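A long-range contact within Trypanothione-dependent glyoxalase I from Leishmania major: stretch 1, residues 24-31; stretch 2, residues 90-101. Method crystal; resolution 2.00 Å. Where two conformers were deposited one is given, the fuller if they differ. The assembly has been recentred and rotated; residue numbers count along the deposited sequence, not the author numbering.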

ATOM      1  N   LYS A  24       8.895  -1.824  16.337  1.00 39.98           N
ATOM      2  CA  LYS A  24       8.610  -2.931  17.261  1.00 39.90           C
ATOM      3  C   LYS A  24       7.350  -3.692  16.858  1.00 39.73           C
ATOM      4  O   LYS A  24       7.326  -4.932  16.828  1.00 39.75           O
ATOM      5  CB  LYS A  24       8.459  -2.412  18.695  1.00 40.24           C
ATOM      6  CG  LYS A  24       8.519  -3.514  19.759  1.00 41.80           C
ATOM      7  CD  LYS A  24       8.557  -2.936  21.163  1.00 43.73           C
ATOM      8  CE  LYS A  24       8.674  -4.033  22.203  1.00 45.66           C
ATOM      9  NZ  LYS A  24       7.431  -4.850  22.230  1.00 47.66           N
ATOM     10  N   PHE A  25       6.299  -2.937  16.559  1.00 39.30           N
ATOM     11  CA  PHE A  25       5.050  -3.509  16.097  1.00 38.61           C
ATOM     12  C   PHE A  25       5.214  -4.326  14.795  1.00 38.34           C
ATOM     13  O   PHE A  25       4.852  -5.495  14.746  1.00 38.46           O
ATOM     14  CB  PHE A  25       4.020  -2.397  15.890  1.00 38.59           C
ATOM     15  CG  PHE A  25       2.699  -2.897  15.401  1.00 37.60           C
ATOM     16  CD1 PHE A  25       1.764  -3.409  16.292  1.00 36.42           C
ATOM     17  CD2 PHE A  25       2.403  -2.882  14.048  1.00 37.31           C
ATOM     18  CE1 PHE A  25       0.556  -3.881  15.847  1.00 35.28           C
ATOM     19  CE2 PHE A  25       1.197  -3.360  13.585  1.00 37.69           C
ATOM     20  CZ  PHE A  25       0.265  -3.867  14.482  1.00 35.46           C
ATOM     21  N   TYR A  26       5.754  -3.716  13.743  1.00 38.17           N
ATOM     22  CA  TYR A  26       5.792  -4.381  12.437  1.00 38.30           C
ATOM     23  C   TYR A  26       6.763  -5.561  12.409  1.00 38.45           C
ATOM     24  O   TYR A  26       6.533  -6.529  11.684  1.00 39.18           O
ATOM     25  CB  TYR A  26       6.051  -3.378  11.282  1.00 38.32           C
ATOM     26  CG  TYR A  26       4.842  -2.507  10.998  1.00 38.65           C
ATOM     27  CD1 TYR A  26       3.738  -3.020  10.329  1.00 40.61           C
ATOM     28  CD2 TYR A  26       4.789  -1.185  11.430  1.00 38.93           C
ATOM     29  CE1 TYR A  26       2.595  -2.234  10.096  1.00 40.11           C
ATOM     30  CE2 TYR A  26       3.677  -0.394  11.193  1.00 39.35           C
ATOM     31  CZ  TYR A  26       2.581  -0.912  10.525  1.00 39.89           C
ATOM     32  OH  TYR A  26       1.465  -0.117  10.303  1.00 38.53           O
ATOM     33  N   THR A  27       7.821  -5.503  13.207  1.00 38.40           N
ATOM     34  CA  THR A  27       8.750  -6.634  13.318  1.00 38.46           C
ATOM     35  C   THR A  27       8.242  -7.712  14.283  1.00 38.27           C
ATOM     36  O   THR A  27       8.009  -8.850  13.875  1.00 37.77           O
ATOM     37  CB  THR A  27      10.179  -6.160  13.702  1.00 38.51           C
ATOM     38  OG1 THR A  27      10.150  -5.484  14.964  1.00 38.07           O
ATOM     39  CG2 THR A  27      10.705  -5.204  12.651  1.00 39.20           C
ATOM     40  N   GLU A  28       8.058  -7.354  15.550  1.00 38.56           N
ATOM     41  CA  GLU A  28       7.716  -8.342  16.578  1.00 38.66           C
ATOM     42  C   GLU A  28       6.275  -8.843  16.469  1.00 38.49           C
ATOM     43  O   GLU A  28       6.023 -10.035  16.654  1.00 37.93           O
ATOM     44  CB  GLU A  28       7.979  -7.805  17.992  1.00 38.97           C
ATOM     45  CG  GLU A  28       9.439  -7.407  18.247  1.00 39.92           C
ATOM     46  CD  GLU A  28       9.664  -6.921  19.666  1.00 41.66           C
ATOM     47  OE1 GLU A  28       8.685  -6.887  20.446  1.00 43.34           O
ATOM     48  OE2 GLU A  28      10.824  -6.565  20.003  1.00 43.00           O
ATOM     49  N   ARG A  29       5.333  -7.953  16.169  1.00 38.21           N
ATOM     50  CA  ARG A  29       3.928  -8.371  16.059  1.00 38.58           C
ATOM     51  C   ARG A  29       3.581  -8.934  14.676  1.00 38.30           C
ATOM     52  O   ARG A  29       2.791  -9.862  14.583  1.00 38.55           O
ATOM     53  CB  ARG A  29       2.955  -7.243  16.449  1.00 38.46           C
ATOM     54  CG  ARG A  29       3.215  -6.608  17.827  1.00 39.33           C
ATOM     55  CD  ARG A  29       2.609  -7.392  19.016  1.00 40.41           C
ATOM     56  NE  ARG A  29       3.076  -8.780  19.107  1.00 41.43           N
ATOM     57  CZ  ARG A  29       4.196  -9.192  19.708  1.00 41.46           C
ATOM     58  NH1 ARG A  29       5.026  -8.338  20.294  1.00 42.61           N
ATOM     59  NH2 ARG A  29       4.495 -10.481  19.711  1.00 41.72           N
ATOM     60  N   LEU A  30       4.162  -8.391  13.606  1.00 38.47           N
ATOM     61  CA  LEU A  30       3.772  -8.807  12.251  1.00 38.34           C
ATOM     62  C   LEU A  30       4.790  -9.670  11.491  1.00 38.63           C
ATOM     63  O   LEU A  30       4.440 -10.263  10.468  1.00 38.39           O
ATOM     64  CB  LEU A  30       3.325  -7.587  11.427  1.00 38.60           C
ATOM     65  CG  LEU A  30       1.919  -7.114  11.806  1.00 38.40           C
ATOM     66  CD1 LEU A  30       1.606  -5.740  11.292  1.00 38.89           C
ATOM     67  CD2 LEU A  30       0.876  -8.109  11.307  1.00 39.90           C
ATOM     68  N   GLY A  31       6.028  -9.750  11.986  1.00 38.80           N
ATOM     69  CA  GLY A  31       7.064 -10.600  11.378  1.00 38.73           C
ATOM     70  C   GLY A  31       7.827 -10.006  10.193  1.00 38.54           C
ATOM     71  O   GLY A  31       8.523 -10.728   9.480  1.00 38.12           O
ATOM     72  N   GLU A  90      -4.803 -17.324  15.386  1.00 38.87           N
ATOM     73  CA  GLU A  90      -3.610 -17.498  16.215  1.00 38.96           C
ATOM     74  C   GLU A  90      -2.869 -16.172  16.341  1.00 38.39           C
ATOM     75  O   GLU A  90      -2.367 -15.812  17.422  1.00 37.04           O
ATOM     76  CB  GLU A  90      -2.700 -18.594  15.636  1.00 39.41           C
ATOM     77  CG  GLU A  90      -1.435 -18.915  16.441  1.00 39.60           C
ATOM     78  CD  GLU A  90      -1.709 -19.581  17.774  0.50 40.79           C
ATOM     79  OE1 GLU A  90      -2.654 -20.397  17.873  0.50 41.25           O
ATOM     80  OE2 GLU A  90      -0.955 -19.298  18.729  0.50 41.79           O
ATOM     81  N   LEU A  91      -2.828 -15.433  15.236  1.00 38.58           N
ATOM     82  CA  LEU A  91      -2.154 -14.168  15.220  1.00 38.45           C
ATOM     83  C   LEU A  91      -2.879 -13.178  16.151  1.00 39.04           C
ATOM     84  O   LEU A  91      -2.243 -12.522  16.980  1.00 40.59           O
ATOM     85  CB  LEU A  91      -2.052 -13.661  13.776  1.00 38.47           C
ATOM     86  CG  LEU A  91      -1.220 -12.406  13.501  1.00 37.65           C
ATOM     87  CD1 LEU A  91       0.149 -12.480  14.155  1.00 37.41           C
ATOM     88  CD2 LEU A  91      -1.103 -12.221  12.004  1.00 37.37           C
ATOM     89  N   VAL A  92      -4.221 -13.083  15.937  1.00 39.05           N
ATOM     90  CA  VAL A  92      -5.049 -12.114  16.662  1.00 39.09           C
ATOM     91  C   VAL A  92      -4.924 -12.330  18.156  1.00 39.56           C
ATOM     92  O   VAL A  92      -4.820 -11.356  18.918  1.00 39.45           O
ATOM     93  CB  VAL A  92      -6.549 -12.176  16.236  1.00 39.03           C
ATOM     94  CG1 VAL A  92      -7.431 -11.361  17.192  1.00 38.64           C
ATOM     95  CG2 VAL A  92      -6.723 -11.661  14.799  1.00 39.53           C
ATOM     96  N   ALA A  93      -4.941 -13.606  18.563  1.00 39.73           N
ATOM     97  CA  ALA A  93      -4.684 -13.962  19.940  1.00 40.11           C
ATOM     98  C   ALA A  93      -3.343 -13.340  20.370  1.00 40.28           C
ATOM     99  O   ALA A  93      -3.252 -12.544  21.354  1.00 41.45           O
ATOM    100  CB  ALA A  93      -4.695 -15.506  20.119  1.00 39.89           C
ATOM    101  N   ASP A  94      -2.264 -13.770  19.620  1.00 40.31           N
ATOM    102  CA  ASP A  94      -0.944 -13.239  19.958  1.00 40.96           C
ATOM    103  C   ASP A  94      -0.939 -11.715  20.094  1.00 41.22           C
ATOM    104  O   ASP A  94      -0.329 -11.171  21.015  1.00 41.26           O
ATOM    105  CB  ASP A  94       0.092 -13.631  18.907  1.00 41.32           C
ATOM    106  CG  ASP A  94       1.513 -13.379  19.382  1.00 41.82           C
ATOM    107  OD1 ASP A  94       1.867 -13.893  20.462  1.00 40.42           O
ATOM    108  OD2 ASP A  94       2.263 -12.664  18.687  1.00 41.95           O
ATOM    109  N   MET A  95      -1.620 -11.041  19.170  1.00 40.92           N
ATOM    110  CA  MET A  95      -1.731  -9.584  19.204  1.00 41.28           C
ATOM    111  C   MET A  95      -2.426  -9.103  20.477  1.00 41.17           C
ATOM    112  O   MET A  95      -1.883  -8.273  21.224  1.00 41.41           O
ATOM    113  CB  MET A  95      -2.527  -9.100  17.987  0.50 41.09           C
ATOM    114  CG  MET A  95      -1.840  -9.311  16.648  0.50 41.35           C
ATOM    115  SD  MET A  95      -1.194  -7.760  15.988  0.50 41.09           S
ATOM    116  CE  MET A  95      -0.506  -8.329  14.437  0.50 41.43           C
ATOM    117  N   ARG A  96      -3.609  -9.655  20.739  1.00 41.10           N
ATOM    118  CA  ARG A  96      -4.380  -9.269  21.922  1.00 41.28           C
ATOM    119  C   ARG A  96      -3.562  -9.450  23.218  1.00 40.92           C
ATOM    120  O   ARG A  96      -3.712  -8.664  24.159  1.00 40.74           O
ATOM    121  CB  ARG A  96      -5.673 -10.091  21.988  0.50 41.42           C
ATOM    122  CG  ARG A  96      -6.772  -9.496  22.862  0.50 41.74           C
ATOM    123  CD  ARG A  96      -7.893 -10.507  23.114  0.50 42.13           C
ATOM    124  NE  ARG A  96      -8.468 -11.036  21.876  0.50 42.31           N
ATOM    125  CZ  ARG A  96      -9.343 -10.390  21.103  0.50 42.83           C
ATOM    126  NH1 ARG A  96      -9.764  -9.165  21.412  0.50 43.27           N
ATOM    127  NH2 ARG A  96      -9.798 -10.968  20.000  0.50 42.76           N
ATOM    128  N   LYS A  97      -2.695 -10.467  23.252  1.00 40.21           N
ATOM    129  CA  LYS A  97      -1.768 -10.661  24.382  1.00 40.42           C
ATOM    130  C   LYS A  97      -0.851  -9.449  24.610  1.00 40.17           C
ATOM    131  O   LYS A  97      -0.526  -9.111  25.748  1.00 40.14           O
ATOM    132  CB  LYS A  97      -0.923 -11.934  24.185  1.00 40.37           C
ATOM    133  CG  LYS A  97       0.030 -12.260  25.343  1.00 40.50           C
ATOM    134  CD  LYS A  97       0.470 -13.725  25.341  1.00 41.01           C
ATOM    135  CE  LYS A  97       1.387 -14.034  26.543  1.00 41.73           C
ATOM    136  NZ  LYS A  97       1.302 -15.443  27.064  1.00 42.24           N
ATOM    137  N   HIS A  98      -0.452  -8.798  23.524  1.00 40.14           N
ATOM    138  CA  HIS A  98       0.454  -7.653  23.587  1.00 40.03           C
ATOM    139  C   HIS A  98      -0.270  -6.298  23.497  1.00 39.88           C
ATOM    140  O   HIS A  98       0.329  -5.293  23.133  1.00 39.54           O
ATOM    141  CB  HIS A  98       1.538  -7.817  22.513  1.00 39.98           C
ATOM    142  CG  HIS A  98       2.496  -8.929  22.814  1.00 40.17           C
ATOM    143  ND1 HIS A  98       2.214 -10.251  22.540  1.00 41.01           N
ATOM    144  CD2 HIS A  98       3.705  -8.922  23.422  1.00 40.73           C
ATOM    145  CE1 HIS A  98       3.217 -11.009  22.950  1.00 40.76           C
ATOM    146  NE2 HIS A  98       4.136 -10.227  23.487  1.00 40.65           N
ATOM    147  N   ASP A  99      -1.544  -6.288  23.897  1.00 39.91           N
ATOM    148  CA  ASP A  99      -2.389  -5.087  23.989  1.00 39.87           C
ATOM    149  C   ASP A  99      -2.623  -4.364  22.662  1.00 39.57           C
ATOM    150  O   ASP A  99      -2.910  -3.168  22.668  1.00 39.40           O
ATOM    151  CB  ASP A  99      -1.843  -4.076  25.016  1.00 39.94           C
ATOM    152  CG  ASP A  99      -1.770  -4.630  26.419  1.00 41.04           C
ATOM    153  OD1 ASP A  99      -2.741  -5.282  26.880  1.00 41.50           O
ATOM    154  OD2 ASP A  99      -0.738  -4.378  27.079  1.00 42.43           O
ATOM    155  N   VAL A 100      -2.516  -5.072  21.538  1.00 39.42           N
ATOM    156  CA  VAL A 100      -2.789  -4.464  20.229  1.00 39.24           C
ATOM    157  C   VAL A 100      -4.301  -4.380  20.039  1.00 39.15           C
ATOM    158  O   VAL A 100      -4.989  -5.400  20.175  1.00 38.54           O
ATOM    159  CB  VAL A 100      -2.193  -5.287  19.080  1.00 39.20           C
ATOM    160  CG1 VAL A 100      -2.674  -4.773  17.728  1.00 39.72           C
ATOM    161  CG2 VAL A 100      -0.678  -5.250  19.133  1.00 40.31           C
ATOM    162  N   PRO A 101      -4.832  -3.176  19.739  1.00 39.09           N
ATOM    163  CA  PRO A 101      -6.283  -3.071  19.553  1.00 39.22           C
ATOM    164  C   PRO A 101      -6.796  -3.947  18.412  1.00 39.53           C
ATOM    165  O   PRO A 101      -6.245  -3.910  17.305  1.00 39.36           O
ATOM    166  CB  PRO A 101      -6.493  -1.584  19.239  1.00 39.37           C
ATOM    167  CG  PRO A 101      -5.269  -0.899  19.766  1.00 38.77           C
ATOM    168  CD  PRO A 101      -4.164  -1.872  19.576  1.00 39.22           C
TER

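Contact between residues 24-31 and 90-101 of trypanothione-dependent glyoxalase I, two segments of one chain brought together by the fold. Each contributes the last part of a helix and the turn that follows. The helix axes approach to 11.8 Å with 130° between their N-to-C directions, so the helices run obliquely, nearer antiparallel than parallel. At this spacing side chains fill the gap; the nearest CA atoms are those of Arg 29 and Met 95, 6.6 Å apart. Together the two stretches bury 368 Å², and Arg 29 alone has 123 Å² covered, the largest share of any residue.

The charged interactions centre on Arg 29. Its CA-to-CB bond points sideways to the second stretch, but the side chain (chi1 m, chi2 m, chi3 p) brings the guanidinium to it. There NH2 of Arg 29 donates to OD2 of Asp 94 at 3.3 Å, a hydrogen bond within a salt bridge. The distance is rather long, but the N-H...acceptor angle of 168° is nearly straight, and the carboxylate oxygen lies at the guanidinium edge, near its plane, where the N-H groups point. Within the first stretch, Glu 28 OE1 forms a salt bridge with Lys 24 NZ at 3.0 Å, one helical turn back, and a long one with Arg 29 NH1 at 3.9 Å. The Arg 29 guanidinium thus has acidic partners from both stretches. Its NE, buried by the contact, has no polar partner in the model.

The same guanidinium also stacks, lying flat on the ring of His 98, with centres 3.6 Å apart and planes only 4° from parallel; the closest atoms are Arg 29 NH1 and His 98 CD2, at 3.4 Å. Stacking occupies a face of the guanidinium and the salt bridge its edge, so the two interactions do not compete. His 98 is itself tethered: its ND1 donates to the backbone O of Asp 94 at 3.1 Å and 174°. Asp 94 therefore serves the arginine site twice, through its carboxylate to Arg 29 and through its carbonyl to the stacked ring.

In the apolar packing, Met 95 meets Phe 25 and Leu 30. Its CE is 3.4 Å from CD2 of Leu 30, a close contact, while its SD is 4.3 Å from CE1 of Phe 25. The sulfur sits 5.2 Å from the Phe 25 ring centroid and 57° off the ring normal, an oblique approach. CG2 of Val 100 meets the edge of that ring, 3.8 Å from CE1 of Phe 25, and also lies 3.9 Å from CD of Arg 29, so one methyl group touches both the aromatic ring and the aliphatic part of the arginine. Two further methyls, Met 95 CE and Leu 91 CD1, make van der Waals contacts with the backbone O of Arg 29, at 3.6 and 3.7 Å respectively.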